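CYTH domain-containing protein (Pyrococcus furiosus, PDB 1YEM) is of unknown function but has a CYTH domain, of a family whose characterised members act on triphosphates, so it probably binds a phosphorylated substrate inside its barrel. Local coordinates at residues V46-L51 with K101-I106; L51-G56 with E80-I85; W111-N116 with L120-V125; D130-E135 with L155-E160. All coordinates share one frame; numbering follows the deposited sequence.

All four contacts belong to one eight-stranded antiparallel barrel. Contacts 1 and 2 share Leu51 on strand 50-57, have centres 12 Å apart and both touch the second subunit. Contact 3 and the strand half of contact 4 lie on three consecutive strands, contact centres being 11 Å apart, and are joined by probable backbone hydrogen bonds from Asn123 N to Phe131 O (2.7 Å) and Glu121 N to Asp133 O. Strand 102-115 links contact 1 to contact 3, whose centres are 24 Å apart; those of contacts 2 and 4 are about 25 Å apart. No ligand marks a site, but the charged residues of contact 2, with Glu121 and Asp133, are consistent with the polar interior of a CYTH tunnel.

Contact 1. Residues V46-L51 with K101-I106; sequences VPRPKL and KIQATI
Arg48 and Gln103 come near each other without bonding: Arg48 NH1 lies 4.4 Å from Gln103 NE2, both of them donors. The amide nitrogen comes up at the edge of the guanidinium, near its plane. Gln103 is the side chain that reaches across. With CG anti to the backbone N (chi1 -158°) and the next bond fully extended, it runs straight toward residues 46-51, and its other branch, OE1, stops 4.5 Å from Val46 N, too far for a hydrogen bond. Its NE2 is satisfied by Asn172 OD1 instead. Arg48 arrives by a bent route, since its chain folds at chi2 (-73°) before straightening, which swings the guanidinium toward Gln103; NH2 has a weak, long ion pair with Glu169. Long polar chains suit such a surface, because they can extend between backbone segments while keeping their ends near water. Only 73 Å² is buried.

The loop is shaped by a cis peptide bond before Pro49. Lys50 N donates to Pro47 O over 3.1 Å, closing a type VI turn, for which proline is the natural residue. On the other side, Gln103 and Ala104 both face Tyr43 in a classic beta bulge between strands 32-44 and 102-115. Val46 packs on Phe100 and on Leu98 of the second subunit. The turn thus connects strands 32-44 and 50-57, while Gln103 and Ala104 rest on Leu168 of helix 167-173.

Contact 2. Residues L51-G56 with E80-I85; sequences LLRIRG and EVEFEI
Glu82 OE1 is held by a hydrogen bond with Thr66 OG1 and has Arg53 NH1 4.2 Å away, beyond salt-bridge range. It also lies 2.8 Å from Glu80 OE1, an approach of two acceptors that is no bond as it stands. Arg53 presents its guanidinium edge to the carboxylate, whose plane is turned 73° from its own, and this too argues against a paired salt bridge. The arginine gets there by a strongly bent chain: CG sits between the backbone N and carbonyl carbon (chi1 70°), and further bends follow at chi2 and chi3. Its NE is hydrogen-bonded with Tyr43 OH, which helps fix the head. Arg55 NH1 lies over one face of the Arg53 guanidinium, 3.2 Å above its plane, while Arg55 NE makes a salt bridge with Asp41.

Strands 50-57 and 77-85 are not direct neighbours: strand 62-70 runs between them, so Arg53 CA and Glu82 CA are 9.6 Å apart and the long side chains do the reaching. Two arginines laid face over face beside clustered glutamates inside a barrel are consistent with the CYTH tunnel, where in known relatives basic residues hold a triphosphate and acidic ones hold metal ions.

The opposite face of strand 50-57 is apolar. Ile54 CG2, anti to its own N, touches Ile85 CD1 at 3.7 Å, the two side chains crossing at about a right angle. Branched isoleucines suit this layer beneath helix 88-97, where Ile54 meets Phe88 and Ile85 meets Ala91; Phe83 of the second subunit also packs on Ile85.

Contact 3. Residues W111-N116 with L120-V125; sequences WVYKLN and LEVNRV
Tyr113 and Leu120 form the tight part of this contact. Tyr113 N donates to Leu120 O over 2.8 Å in an almost straight bond (177° at the hydrogen), whereas the return bond from Leu120 N to Tyr113 O enters 36° out of the carbonyl plane. Leu120 CD1 then presses on Leu115 CD1 at 3.4 Å, closer than usual van der Waals contact. Next along, Trp111 and Val122 make the second hydrogen-bonded pair, with Trp111 N to Val122 O and Val122 N to Trp111 O both at 2.9 Å. Trp111 has CG beside its own N (chi1 -70°), a turn that lays the indole's edge against the strand: Val122 O lies in the ring plane, 3.6 Å from CE3. The Tyr113 ring meets Val122 obliquely, CD2 to CG2 at 4.0 Å.

This is a beta hairpin of strands 102-115 and 118-125. Its aromatic and aliphatic face lies against helix 19-29, where Leu26 touches Tyr113 and Leu120 and Leu19 touches Val122; large apolar residues suit that interface.

The other face is looser. In the non-hydrogen-bonded pair, Val112 CG2 comes only within 4.5 Å of Glu121 CG, and where Leu120 and Val122 are buried, these two are only partly so. Glu121 can place its carboxylate there, in a weak, long ion pair with Arg110, a polar setting that the aromatic and aliphatic side could not offer.

Contact 4. Residues D130-E135 with L155-E160; sequences DFVDIE and LGLKEE
This is a purely apolar contact, in which the loop following helix 141-154 lays one leucine against strand 129-137, the last strand of the barrel sheet. Leu157 makes both touches with a single methyl: CD1 lies 4.0 Å from Val132 CG1 and 4.2 Å from Ile134 CD1. Val132 and Ile134 are two residues apart, so their side chains leave the same face of the strand. Val132 offers CG1 because that methyl sits between its backbone N and carbonyl carbon (chi1 69°), while Ile134 reaches out with its longer branch; both side chains meet the leucine at a slant.

Leu157 is brought into position by a Schellman motif at the end of the helix, with Leu157 N bonded to Ala152 O. Gly156 is its C-prime residue and takes the positive phi (78°) that glycine accepts easily. Phe22 of helix 19-29 packs on Val132, and Val151 and Ala152 of helix 141-154 on Ile134, whereas Asp133, on the opposite face, makes a salt bridge with Lys14.

With no hydrogen bond across it and only 103 Å² buried, the contact depends on hydrophobic burial and fit, which leaves the loop's polar residues to turn outward.

Contact 1. Residues V46-L51 with K101-I106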
loop_
_atom_site.group_PDB
_atom_site.type_symbol
_atom_site.label_atom_id
_atom_site.label_comp_id
_atom_site.label_asym_id
_atom_site.label_seq_id
_atom_site.Cartn_x
_atom_site.Cartn_y
_atom_site.Cartn_z
ATOM N N VAL B 46 -2.751 15.553 4.949
ATOM C CA VAL B 46 -3.336 14.962 6.138
ATOM C C VAL B 46 -3.093 15.948 7.265
ATOM O O VAL B 46 -2.175 16.749 7.187
ATOM C CB VAL B 46 -2.696 13.562 6.482
ATOM C CG1 VAL B 46 -3.296 12.465 5.616
ATOM C CG2 VAL B 46 -1.146 13.591 6.330
ATOM N N PRO B 47 -3.927 15.921 8.305
ATOM C CA PRO B 47 -3.643 16.827 9.415
ATOM C C PRO B 47 -2.313 16.517 10.084
ATOM O O PRO B 47 -1.993 15.353 10.293
ATOM C CB PRO B 47 -4.809 16.572 10.397
ATOM C CG PRO B 47 -5.370 15.241 10.016
ATOM C CD PRO B 47 -5.144 15.121 8.528
ATOM N N ARG B 48 -1.548 17.554 10.414
ATOM C CA ARG B 48 -0.399 17.395 11.304
ATOM C C ARG B 48 -0.910 16.713 12.571
ATOM O O ARG B 48 -2.065 16.874 12.906
ATOM C CB ARG B 48 0.221 18.758 11.652
ATOM C CG ARG B 48 0.959 19.437 10.481
ATOM C CD ARG B 48 2.318 18.759 10.158
ATOM N NE ARG B 48 3.107 19.572 9.225
ATOM C CZ ARG B 48 2.947 19.592 7.896
ATOM N NH1 ARG B 48 2.032 18.834 7.307
ATOM N NH2 ARG B 48 3.713 20.381 7.142
ATOM N N PRO B 49 -0.062 15.917 13.254
ATOM C CA PRO B 49 1.359 15.668 13.009
ATOM C C PRO B 49 1.648 14.462 12.085
ATOM O O PRO B 49 2.716 13.863 12.180
ATOM C CB PRO B 49 1.882 15.389 14.414
ATOM C CG PRO B 49 0.736 14.611 15.064
ATOM C CD PRO B 49 -0.547 15.138 14.412
ATOM N N LYS B 50 0.710 14.134 11.193
ATOM C CA LYS B 50 0.814 12.943 10.353
ATOM C C LYS B 50 1.531 13.258 9.071
ATOM O O LYS B 50 1.479 14.382 8.589
ATOM C CB LYS B 50 -0.574 12.405 9.986
ATOM C CG LYS B 50 -1.484 12.043 11.152
ATOM C CD LYS B 50 -2.921 11.819 10.632
ATOM C CE LYS B 50 -3.834 11.185 11.676
ATOM N NZ LYS B 50 -4.276 12.155 12.713
ATOM N N LEU B 51 2.181 12.252 8.502
ATOM C CA LEU B 51 2.651 12.326 7.117
ATOM C C LEU B 51 2.251 11.060 6.391
ATOM O O LEU B 51 2.173 9.983 7.002
ATOM C CB LEU B 51 4.161 12.481 7.048
ATOM C CG LEU B 51 4.745 13.747 7.662
ATOM C CD1 LEU B 51 6.239 13.582 7.862
ATOM C CD2 LEU B 51 4.422 14.966 6.778
ATOM N N LYS B 101 -5.893 14.722 -1.116
ATOM C CA LYS B 101 -5.283 15.650 -2.099
ATOM C C LYS B 101 -3.750 15.520 -2.079
ATOM O O LYS B 101 -3.148 15.402 -1.008
ATOM C CB LYS B 101 -5.698 17.111 -1.824
ATOM N N ILE B 102 -3.139 15.540 -3.262
ATOM C CA ILE B 102 -1.676 15.596 -3.382
ATOM C C ILE B 102 -1.121 16.952 -2.905
ATOM O O ILE B 102 -1.320 17.975 -3.571
ATOM C CB ILE B 102 -1.207 15.331 -4.826
ATOM C CG1 ILE B 102 -1.506 13.873 -5.189
ATOM C CG2 ILE B 102 0.310 15.647 -4.976
ATOM C CD1 ILE B 102 -0.947 13.414 -6.518
ATOM N N GLN B 103 -0.430 16.946 -1.758
ATOM C CA GLN B 103 0.158 18.162 -1.200
ATOM C C GLN B 103 1.439 18.553 -1.932
ATOM O O GLN B 103 1.689 19.730 -2.153
ATOM C CB GLN B 103 0.448 17.998 0.284
ATOM C CG GLN B 103 0.549 19.308 1.017
ATOM C CD GLN B 103 0.808 19.131 2.505
ATOM O OE1 GLN B 103 0.406 18.130 3.107
ATOM N NE2 GLN B 103 1.491 20.109 3.109
ATOM N N ALA B 104 2.241 17.566 -2.316
ATOM C CA ALA B 104 3.512 17.832 -2.986
ATOM C C ALA B 104 4.102 16.587 -3.602
ATOM O O ALA B 104 3.817 15.467 -3.182
ATOM C CB ALA B 104 4.515 18.429 -2.005
ATOM N N THR B 105 4.933 16.812 -4.609
ATOM C CA THR B 105 5.719 15.782 -5.236
ATOM C C THR B 105 7.184 16.215 -5.151
ATOM O O THR B 105 7.517 17.357 -5.460
ATOM C CB THR B 105 5.303 15.593 -6.679
ATOM O OG1 THR B 105 3.896 15.328 -6.720
ATOM C CG2 THR B 105 6.062 14.414 -7.326
ATOM N N ILE B 106 8.041 15.305 -4.713
ATOM C CA ILE B 106 9.440 15.616 -4.424
ATOM C C ILE B 106 10.323 14.586 -5.102
ATOM O O ILE B 106 10.132 13.383 -4.924
ATOM C CB ILE B 106 9.708 15.651 -2.886
ATOM C CG1 ILE B 106 8.876 16.763 -2.248
ATOM C CG2 ILE B 106 11.216 15.856 -2.592
ATOM C CD1 ILE B 106 8.975 16.846 -0.756
#

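Contact 2. Residues L51-G56 with E80-I85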
loop_
_atom_site.group_PDB
_atom_site.type_symbol
_atom_site.label_atom_id
_atom_site.label_comp_id
_atom_site.label_asym_id
_atom_site.label_seq_id
_atom_site.Cartn_x
_atom_site.Cartn_y
_atom_site.Cartn_z
ATOM N N LEU B 51 2.181 12.252 8.502
ATOM C CA LEU B 51 2.651 12.326 7.117
ATOM C C LEU B 51 2.251 11.060 6.391
ATOM O O LEU B 51 2.173 9.983 7.002
ATOM C CB LEU B 51 4.161 12.481 7.048
ATOM C CG LEU B 51 4.745 13.747 7.662
ATOM C CD1 LEU B 51 6.239 13.582 7.862
ATOM C CD2 LEU B 51 4.422 14.966 6.778
ATOM N N LEU B 52 1.998 11.200 5.089
ATOM C CA LEU B 52 1.583 10.095 4.254
ATOM C C LEU B 52 2.177 10.320 2.916
ATOM O O LEU B 52 1.947 11.359 2.326
ATOM C CB LEU B 52 0.042 10.047 4.126
ATOM C CG LEU B 52 -0.541 8.970 3.184
ATOM C CD1 LEU B 52 -0.211 7.561 3.686
ATOM C CD2 LEU B 52 -2.049 9.148 3.035
ATOM N N ARG B 53 2.955 9.355 2.440
ATOM C CA ARG B 53 3.555 9.453 1.113
ATOM C C ARG B 53 3.761 8.111 0.441
ATOM O O ARG B 53 3.961 7.077 1.102
ATOM C CB ARG B 53 4.905 10.205 1.155
ATOM C CG ARG B 53 6.037 9.466 1.831
ATOM C CD ARG B 53 7.374 9.735 1.177
ATOM N NE ARG B 53 8.388 9.967 2.201
ATOM C CZ ARG B 53 8.999 9.022 2.911
ATOM N NH1 ARG B 53 8.760 7.738 2.709
ATOM N NH2 ARG B 53 9.880 9.373 3.816
ATOM N N ILE B 54 3.706 8.152 -0.886
ATOM C CA ILE B 54 4.051 7.025 -1.730
ATOM C C ILE B 54 5.398 7.362 -2.354
ATOM O O ILE B 54 5.571 8.439 -2.914
ATOM C CB ILE B 54 3.001 6.785 -2.856
ATOM C CG1 ILE B 54 1.571 6.706 -2.275
ATOM C CG2 ILE B 54 3.319 5.526 -3.637
ATOM C CD1 ILE B 54 1.409 5.782 -1.099
ATOM N N ARG B 55 6.341 6.445 -2.239
ATOM C CA ARG B 55 7.664 6.644 -2.785
ATOM C C ARG B 55 7.886 5.644 -3.873
ATOM O O ARG B 55 7.667 4.460 -3.657
ATOM C CB ARG B 55 8.759 6.461 -1.691
ATOM C CG ARG B 55 10.227 6.347 -2.245
ATOM C CD ARG B 55 11.292 6.424 -1.117
ATOM N NE ARG B 55 11.293 7.747 -0.510
ATOM C CZ ARG B 55 11.854 8.068 0.653
ATOM N NH1 ARG B 55 11.746 9.317 1.110
ATOM N NH2 ARG B 55 12.518 7.186 1.354
ATOM N N GLY B 56 8.362 6.116 -5.026
ATOM C CA GLY B 56 8.883 5.231 -6.066
ATOM C C GLY B 56 10.389 5.380 -6.194
ATOM O O GLY B 56 10.899 6.474 -6.133
ATOM N N GLU B 80 7.421 5.968 12.474
ATOM C CA GLU B 80 7.210 5.615 11.078
ATOM C C GLU B 80 6.664 4.201 10.915
ATOM O O GLU B 80 7.118 3.276 11.575
ATOM C CB GLU B 80 8.526 5.763 10.294
ATOM C CG GLU B 80 8.454 5.222 8.857
ATOM C CD GLU B 80 9.660 5.588 8.010
ATOM O OE1 GLU B 80 9.628 5.314 6.799
ATOM O OE2 GLU B 80 10.640 6.142 8.550
ATOM N N VAL B 81 5.688 4.051 10.020
ATOM C CA VAL B 81 5.279 2.730 9.533
ATOM C C VAL B 81 5.390 2.726 8.014
ATOM O O VAL B 81 4.793 3.581 7.342
ATOM C CB VAL B 81 3.805 2.368 9.906
ATOM C CG1 VAL B 81 3.543 0.903 9.601
ATOM C CG2 VAL B 81 3.528 2.644 11.353
ATOM N N GLU B 82 6.140 1.777 7.469
ATOM C CA GLU B 82 6.209 1.641 6.027
ATOM C C GLU B 82 6.319 0.193 5.536
ATOM O O GLU B 82 6.754 -0.707 6.247
ATOM C CB GLU B 82 7.335 2.511 5.453
ATOM C CG GLU B 82 8.663 1.856 5.297
ATOM C CD GLU B 82 9.662 2.742 4.550
ATOM O OE1 GLU B 82 9.380 3.954 4.338
ATOM O OE2 GLU B 82 10.740 2.222 4.171
ATOM N N PHE B 83 5.888 -0.008 4.307
ATOM C CA PHE B 83 5.957 -1.306 3.671
ATOM C C PHE B 83 6.025 -1.092 2.182
ATOM O O PHE B 83 5.640 -0.037 1.658
ATOM C CB PHE B 83 4.731 -2.180 4.031
ATOM C CG PHE B 83 3.406 -1.499 3.814
ATOM C CD1 PHE B 83 2.731 -1.635 2.629
ATOM C CD2 PHE B 83 2.845 -0.711 4.810
ATOM C CE1 PHE B 83 1.505 -0.984 2.420
ATOM C CE2 PHE B 83 1.623 -0.080 4.618
ATOM C CZ PHE B 83 0.957 -0.216 3.420
ATOM N N GLU B 84 6.516 -2.105 1.512
ATOM C CA GLU B 84 6.621 -2.100 0.086
ATOM C C GLU B 84 5.256 -2.292 -0.555
ATOM O O GLU B 84 4.372 -2.962 0.005
ATOM C CB GLU B 84 7.553 -3.226 -0.356
ATOM C CG GLU B 84 8.186 -3.001 -1.692
ATOM C CD GLU B 84 9.260 -4.023 -1.998
ATOM O OE1 GLU B 84 9.865 -4.555 -1.039
ATOM O OE2 GLU B 84 9.497 -4.280 -3.197
ATOM N N ILE B 85 5.094 -1.697 -1.728
ATOM C CA ILE B 85 3.924 -1.909 -2.552
ATOM C C ILE B 85 4.371 -2.316 -3.958
ATOM O O ILE B 85 5.527 -2.086 -4.351
ATOM C CB ILE B 85 3.007 -0.663 -2.598
ATOM C CG1 ILE B 85 3.703 0.491 -3.322
ATOM C CG2 ILE B 85 2.597 -0.280 -1.186
ATOM C CD1 ILE B 85 3.022 1.849 -3.178
#

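Contact 3. Residues W111-N116 with L120-V125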
loop_
_atom_site.group_PDB
_atom_site.type_symbol
_atom_site.label_atom_id
_atom_site.label_comp_id
_atom_site.label_asym_id
_atom_site.label_seq_id
_atom_site.Cartn_x
_atom_site.Cartn_y
_atom_site.Cartn_z
ATOM N N TRP B 111 22.140 8.994 -1.438
ATOM C CA TRP B 111 23.171 8.007 -1.152
ATOM C C TRP B 111 23.134 7.744 0.329
ATOM O O TRP B 111 23.187 8.669 1.125
ATOM C CB TRP B 111 24.561 8.535 -1.498
ATOM C CG TRP B 111 24.852 8.707 -2.974
ATOM C CD1 TRP B 111 25.532 7.840 -3.783
ATOM C CD2 TRP B 111 24.498 9.824 -3.787
ATOM N NE1 TRP B 111 25.627 8.356 -5.054
ATOM C CE2 TRP B 111 24.996 9.572 -5.084
ATOM C CE3 TRP B 111 23.806 11.020 -3.546
ATOM C CZ2 TRP B 111 24.814 10.465 -6.137
ATOM C CZ3 TRP B 111 23.630 11.910 -4.596
ATOM C CH2 TRP B 111 24.129 11.623 -5.879
ATOM N N VAL B 112 23.016 6.476 0.695
ATOM C CA VAL B 112 23.015 6.075 2.082
ATOM C C VAL B 112 24.402 5.532 2.438
ATOM O O VAL B 112 24.919 4.637 1.765
ATOM C CB VAL B 112 21.930 5.030 2.353
ATOM C CG1 VAL B 112 21.922 4.638 3.826
ATOM C CG2 VAL B 112 20.551 5.571 1.930
ATOM N N TYR B 113 25.000 6.115 3.481
ATOM C CA TYR B 113 26.260 5.648 4.065
ATOM C C TYR B 113 26.023 5.257 5.515
ATOM O O TYR B 113 25.064 5.703 6.126
ATOM C CB TYR B 113 27.326 6.739 3.991
ATOM C CG TYR B 113 27.746 7.040 2.578
ATOM C CD1 TYR B 113 28.755 6.307 1.965
ATOM C CD2 TYR B 113 27.116 8.050 1.836
ATOM C CE1 TYR B 113 29.134 6.566 0.665
ATOM C CE2 TYR B 113 27.492 8.318 0.533
ATOM C CZ TYR B 113 28.492 7.578 -0.048
ATOM O OH TYR B 113 28.864 7.832 -1.346
ATOM N N LYS B 114 26.897 4.413 6.059
ATOM C CA LYS B 114 26.743 3.935 7.447
ATOM C C LYS B 114 28.031 4.097 8.219
ATOM O O LYS B 114 29.127 3.953 7.664
ATOM C CB LYS B 114 26.282 2.464 7.502
ATOM N N LEU B 115 27.874 4.444 9.497
ATOM C CA LEU B 115 28.940 4.374 10.487
ATOM C C LEU B 115 28.448 3.496 11.653
ATOM O O LEU B 115 27.343 2.932 11.610
ATOM C CB LEU B 115 29.272 5.758 10.998
ATOM C CG LEU B 115 29.467 6.878 9.983
ATOM C CD1 LEU B 115 29.097 8.188 10.643
ATOM C CD2 LEU B 115 30.903 6.929 9.456
ATOM N N ASN B 116 29.253 3.383 12.697
ATOM C CA ASN B 116 28.832 2.619 13.854
ATOM C C ASN B 116 27.598 3.260 14.502
ATOM O O ASN B 116 27.705 4.266 15.209
ATOM C CB ASN B 116 29.971 2.494 14.873
ATOM C CG ASN B 116 29.792 1.312 15.799
ATOM O OD1 ASN B 116 28.671 0.874 16.061
ATOM N ND2 ASN B 116 30.906 0.777 16.293
ATOM N N LEU B 120 24.083 8.125 7.421
ATOM C CA LEU B 120 24.210 9.386 6.703
ATOM C C LEU B 120 23.475 9.273 5.380
ATOM O O LEU B 120 23.808 8.410 4.552
ATOM C CB LEU B 120 25.662 9.702 6.425
ATOM C CG LEU B 120 26.444 10.318 7.568
ATOM C CD1 LEU B 120 26.612 9.308 8.670
ATOM C CD2 LEU B 120 27.796 10.774 7.060
ATOM N N GLU B 121 22.471 10.129 5.187
ATOM C CA GLU B 121 21.705 10.150 3.954
ATOM C C GLU B 121 21.998 11.417 3.217
ATOM O O GLU B 121 21.502 12.475 3.564
ATOM C CB GLU B 121 20.212 10.027 4.237
ATOM C CG GLU B 121 19.860 8.770 4.989
ATOM C CD GLU B 121 18.387 8.595 5.160
ATOM O OE1 GLU B 121 17.639 9.601 5.136
ATOM O OE2 GLU B 121 17.959 7.444 5.325
ATOM N N VAL B 122 22.812 11.297 2.185
ATOM C CA VAL B 122 23.178 12.425 1.355
ATOM C C VAL B 122 22.105 12.608 0.269
ATOM O O VAL B 122 21.925 11.753 -0.581
ATOM C CB VAL B 122 24.566 12.208 0.730
ATOM C CG1 VAL B 122 25.043 13.460 0.037
ATOM C CG2 VAL B 122 25.576 11.776 1.827
ATOM N N ASN B 123 21.408 13.739 0.327
ATOM C CA ASN B 123 20.288 14.037 -0.557
ATOM C C ASN B 123 20.532 15.218 -1.477
ATOM O O ASN B 123 20.910 16.314 -1.033
ATOM C CB ASN B 123 19.045 14.337 0.269
ATOM C CG ASN B 123 18.622 13.177 1.083
ATOM O OD1 ASN B 123 17.829 12.385 0.638
ATOM N ND2 ASN B 123 19.185 13.036 2.270
ATOM N N ARG B 124 20.296 14.988 -2.764
ATOM C CA ARG B 124 20.257 16.051 -3.745
ATOM C C ARG B 124 18.810 16.172 -4.220
ATOM O O ARG B 124 18.298 15.306 -4.925
ATOM C CB ARG B 124 21.209 15.739 -4.895
ATOM C CG ARG B 124 21.070 16.652 -6.071
ATOM C CD ARG B 124 22.373 16.743 -6.840
ATOM N NE ARG B 124 23.217 17.843 -6.342
ATOM C CZ ARG B 124 24.375 18.189 -6.874
ATOM N NH1 ARG B 124 24.843 17.534 -7.911
ATOM N NH2 ARG B 124 25.062 19.193 -6.360
ATOM N N VAL B 125 18.173 17.254 -3.820
ATOM C CA VAL B 125 16.733 17.406 -3.927
ATOM C C VAL B 125 16.421 18.453 -4.988
ATOM O O VAL B 125 16.765 19.643 -4.823
ATOM C CB VAL B 125 16.134 17.821 -2.557
ATOM C CG1 VAL B 125 14.612 17.896 -2.616
ATOM C CG2 VAL B 125 16.580 16.832 -1.455
#

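Contact 4. Residues D130-E135 with L155-E160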
loop_
_atom_site.group_PDB
_atom_site.type_symbol
_atom_site.label_atom_id
_atom_site.label_comp_id
_atom_site.label_asym_id
_atom_site.label_seq_id
_atom_site.Cartn_x
_atom_site.Cartn_y
_atom_site.Cartn_z
ATOM N N ASP B 130 20.991 20.544 -1.630
ATOM C CA ASP B 130 21.697 19.394 -1.090
ATOM C C ASP B 130 21.656 19.370 0.425
ATOM O O ASP B 130 21.759 20.401 1.084
ATOM C CB ASP B 130 23.152 19.401 -1.554
ATOM C CG ASP B 130 23.280 19.320 -3.041
ATOM O OD1 ASP B 130 24.323 19.743 -3.557
ATOM O OD2 ASP B 130 22.346 18.845 -3.701
ATOM N N PHE B 131 21.516 18.171 0.975
ATOM C CA PHE B 131 21.377 18.004 2.410
ATOM C C PHE B 131 21.941 16.680 2.815
ATOM O O PHE B 131 21.912 15.723 2.034
ATOM C CB PHE B 131 19.897 18.035 2.833
ATOM C CG PHE B 131 19.175 19.296 2.459
ATOM C CD1 PHE B 131 18.517 19.398 1.234
ATOM C CD2 PHE B 131 19.130 20.376 3.335
ATOM C CE1 PHE B 131 17.825 20.557 0.881
ATOM C CE2 PHE B 131 18.440 21.539 2.992
ATOM C CZ PHE B 131 17.784 21.620 1.746
ATOM N N VAL B 132 22.451 16.622 4.043
ATOM C CA VAL B 132 22.722 15.358 4.681
ATOM C C VAL B 132 21.814 15.200 5.905
ATOM O O VAL B 132 21.683 16.111 6.721
ATOM C CB VAL B 132 24.232 15.165 5.041
ATOM C CG1 VAL B 132 24.675 16.099 6.144
ATOM C CG2 VAL B 132 24.480 13.727 5.430
ATOM N N ASP B 133 21.167 14.047 5.981
ATOM C CA ASP B 133 20.336 13.654 7.113
ATOM C C ASP B 133 21.159 12.667 7.932
ATOM O O ASP B 133 21.581 11.655 7.418
ATOM C CB ASP B 133 19.042 12.968 6.637
ATOM C CG ASP B 133 18.036 13.946 6.028
ATOM O OD1 ASP B 133 17.662 14.906 6.723
ATOM O OD2 ASP B 133 17.588 13.750 4.867
ATOM N N ILE B 134 21.396 12.982 9.201
ATOM C CA ILE B 134 22.152 12.102 10.086
ATOM C C ILE B 134 21.144 11.465 11.042
ATOM O O ILE B 134 20.515 12.159 11.833
ATOM C CB ILE B 134 23.279 12.873 10.840
ATOM C CG1 ILE B 134 24.138 13.658 9.826
ATOM C CG2 ILE B 134 24.138 11.910 11.615
ATOM C CD1 ILE B 134 25.253 14.522 10.442
ATOM N N GLU B 135 20.991 10.149 10.938
ATOM C CA GLU B 135 19.858 9.441 11.537
ATOM C C GLU B 135 20.338 8.377 12.517
ATOM O O GLU B 135 21.389 7.753 12.314
ATOM C CB GLU B 135 18.998 8.730 10.472
ATOM C CG GLU B 135 18.360 9.592 9.385
ATOM N N LEU B 155 32.294 16.126 11.013
ATOM C CA LEU B 155 32.253 16.466 9.583
ATOM C C LEU B 155 32.257 17.966 9.331
ATOM O O LEU B 155 32.064 18.398 8.189
ATOM C CB LEU B 155 31.002 15.847 8.925
ATOM C CG LEU B 155 30.950 14.317 8.926
ATOM C CD1 LEU B 155 29.602 13.837 8.483
ATOM C CD2 LEU B 155 32.040 13.753 8.033
ATOM N N GLY B 156 32.451 18.761 10.386
ATOM C CA GLY B 156 32.565 20.209 10.257
ATOM C C GLY B 156 31.246 20.931 10.063
ATOM O O GLY B 156 31.222 22.037 9.527
ATOM N N LEU B 157 30.145 20.325 10.517
ATOM C CA LEU B 157 28.804 20.924 10.363
ATOM C C LEU B 157 28.405 21.681 11.630
ATOM O O LEU B 157 28.745 21.275 12.745
ATOM C CB LEU B 157 27.767 19.849 10.018
ATOM C CG LEU B 157 27.987 19.085 8.703
ATOM C CD1 LEU B 157 27.246 17.763 8.677
ATOM C CD2 LEU B 157 27.574 19.942 7.543
ATOM N N LYS B 158 27.672 22.773 11.441
ATOM C CA LYS B 158 27.345 23.709 12.512
ATOM C C LYS B 158 25.847 23.802 12.729
ATOM O O LYS B 158 25.069 23.430 11.871
ATOM C CB LYS B 158 27.876 25.113 12.164
ATOM C CG LYS B 158 29.382 25.177 11.894
ATOM C CD LYS B 158 29.870 26.611 11.712
ATOM N N GLU B 159 25.459 24.344 13.880
ATOM C CA GLU B 159 24.064 24.599 14.198
ATOM C C GLU B 159 23.414 25.442 13.098
ATOM O O GLU B 159 22.276 25.203 12.727
ATOM C CB GLU B 159 23.939 25.291 15.572
ATOM C CG GLU B 159 22.809 24.747 16.456
ATOM C CD GLU B 159 21.411 25.097 15.935
ATOM O OE1 GLU B 159 20.576 24.167 15.807
ATOM O OE2 GLU B 159 21.148 26.300 15.655
ATOM N N GLU B 160 24.158 26.406 12.568
ATOM C CA GLU B 160 23.651 27.289 11.508
ATOM C C GLU B 160 23.345 26.552 10.192
ATOM O O GLU B 160 22.597 27.059 9.360
ATOM C CB GLU B 160 24.631 28.443 11.241
ATOM C CG GLU B 160 26.071 27.998 10.965
ATOM C CD GLU B 160 26.912 29.063 10.266
ATOM O OE1 GLU B 160 26.576 30.269 10.371
ATOM O OE2 GLU B 160 27.917 28.688 9.607
#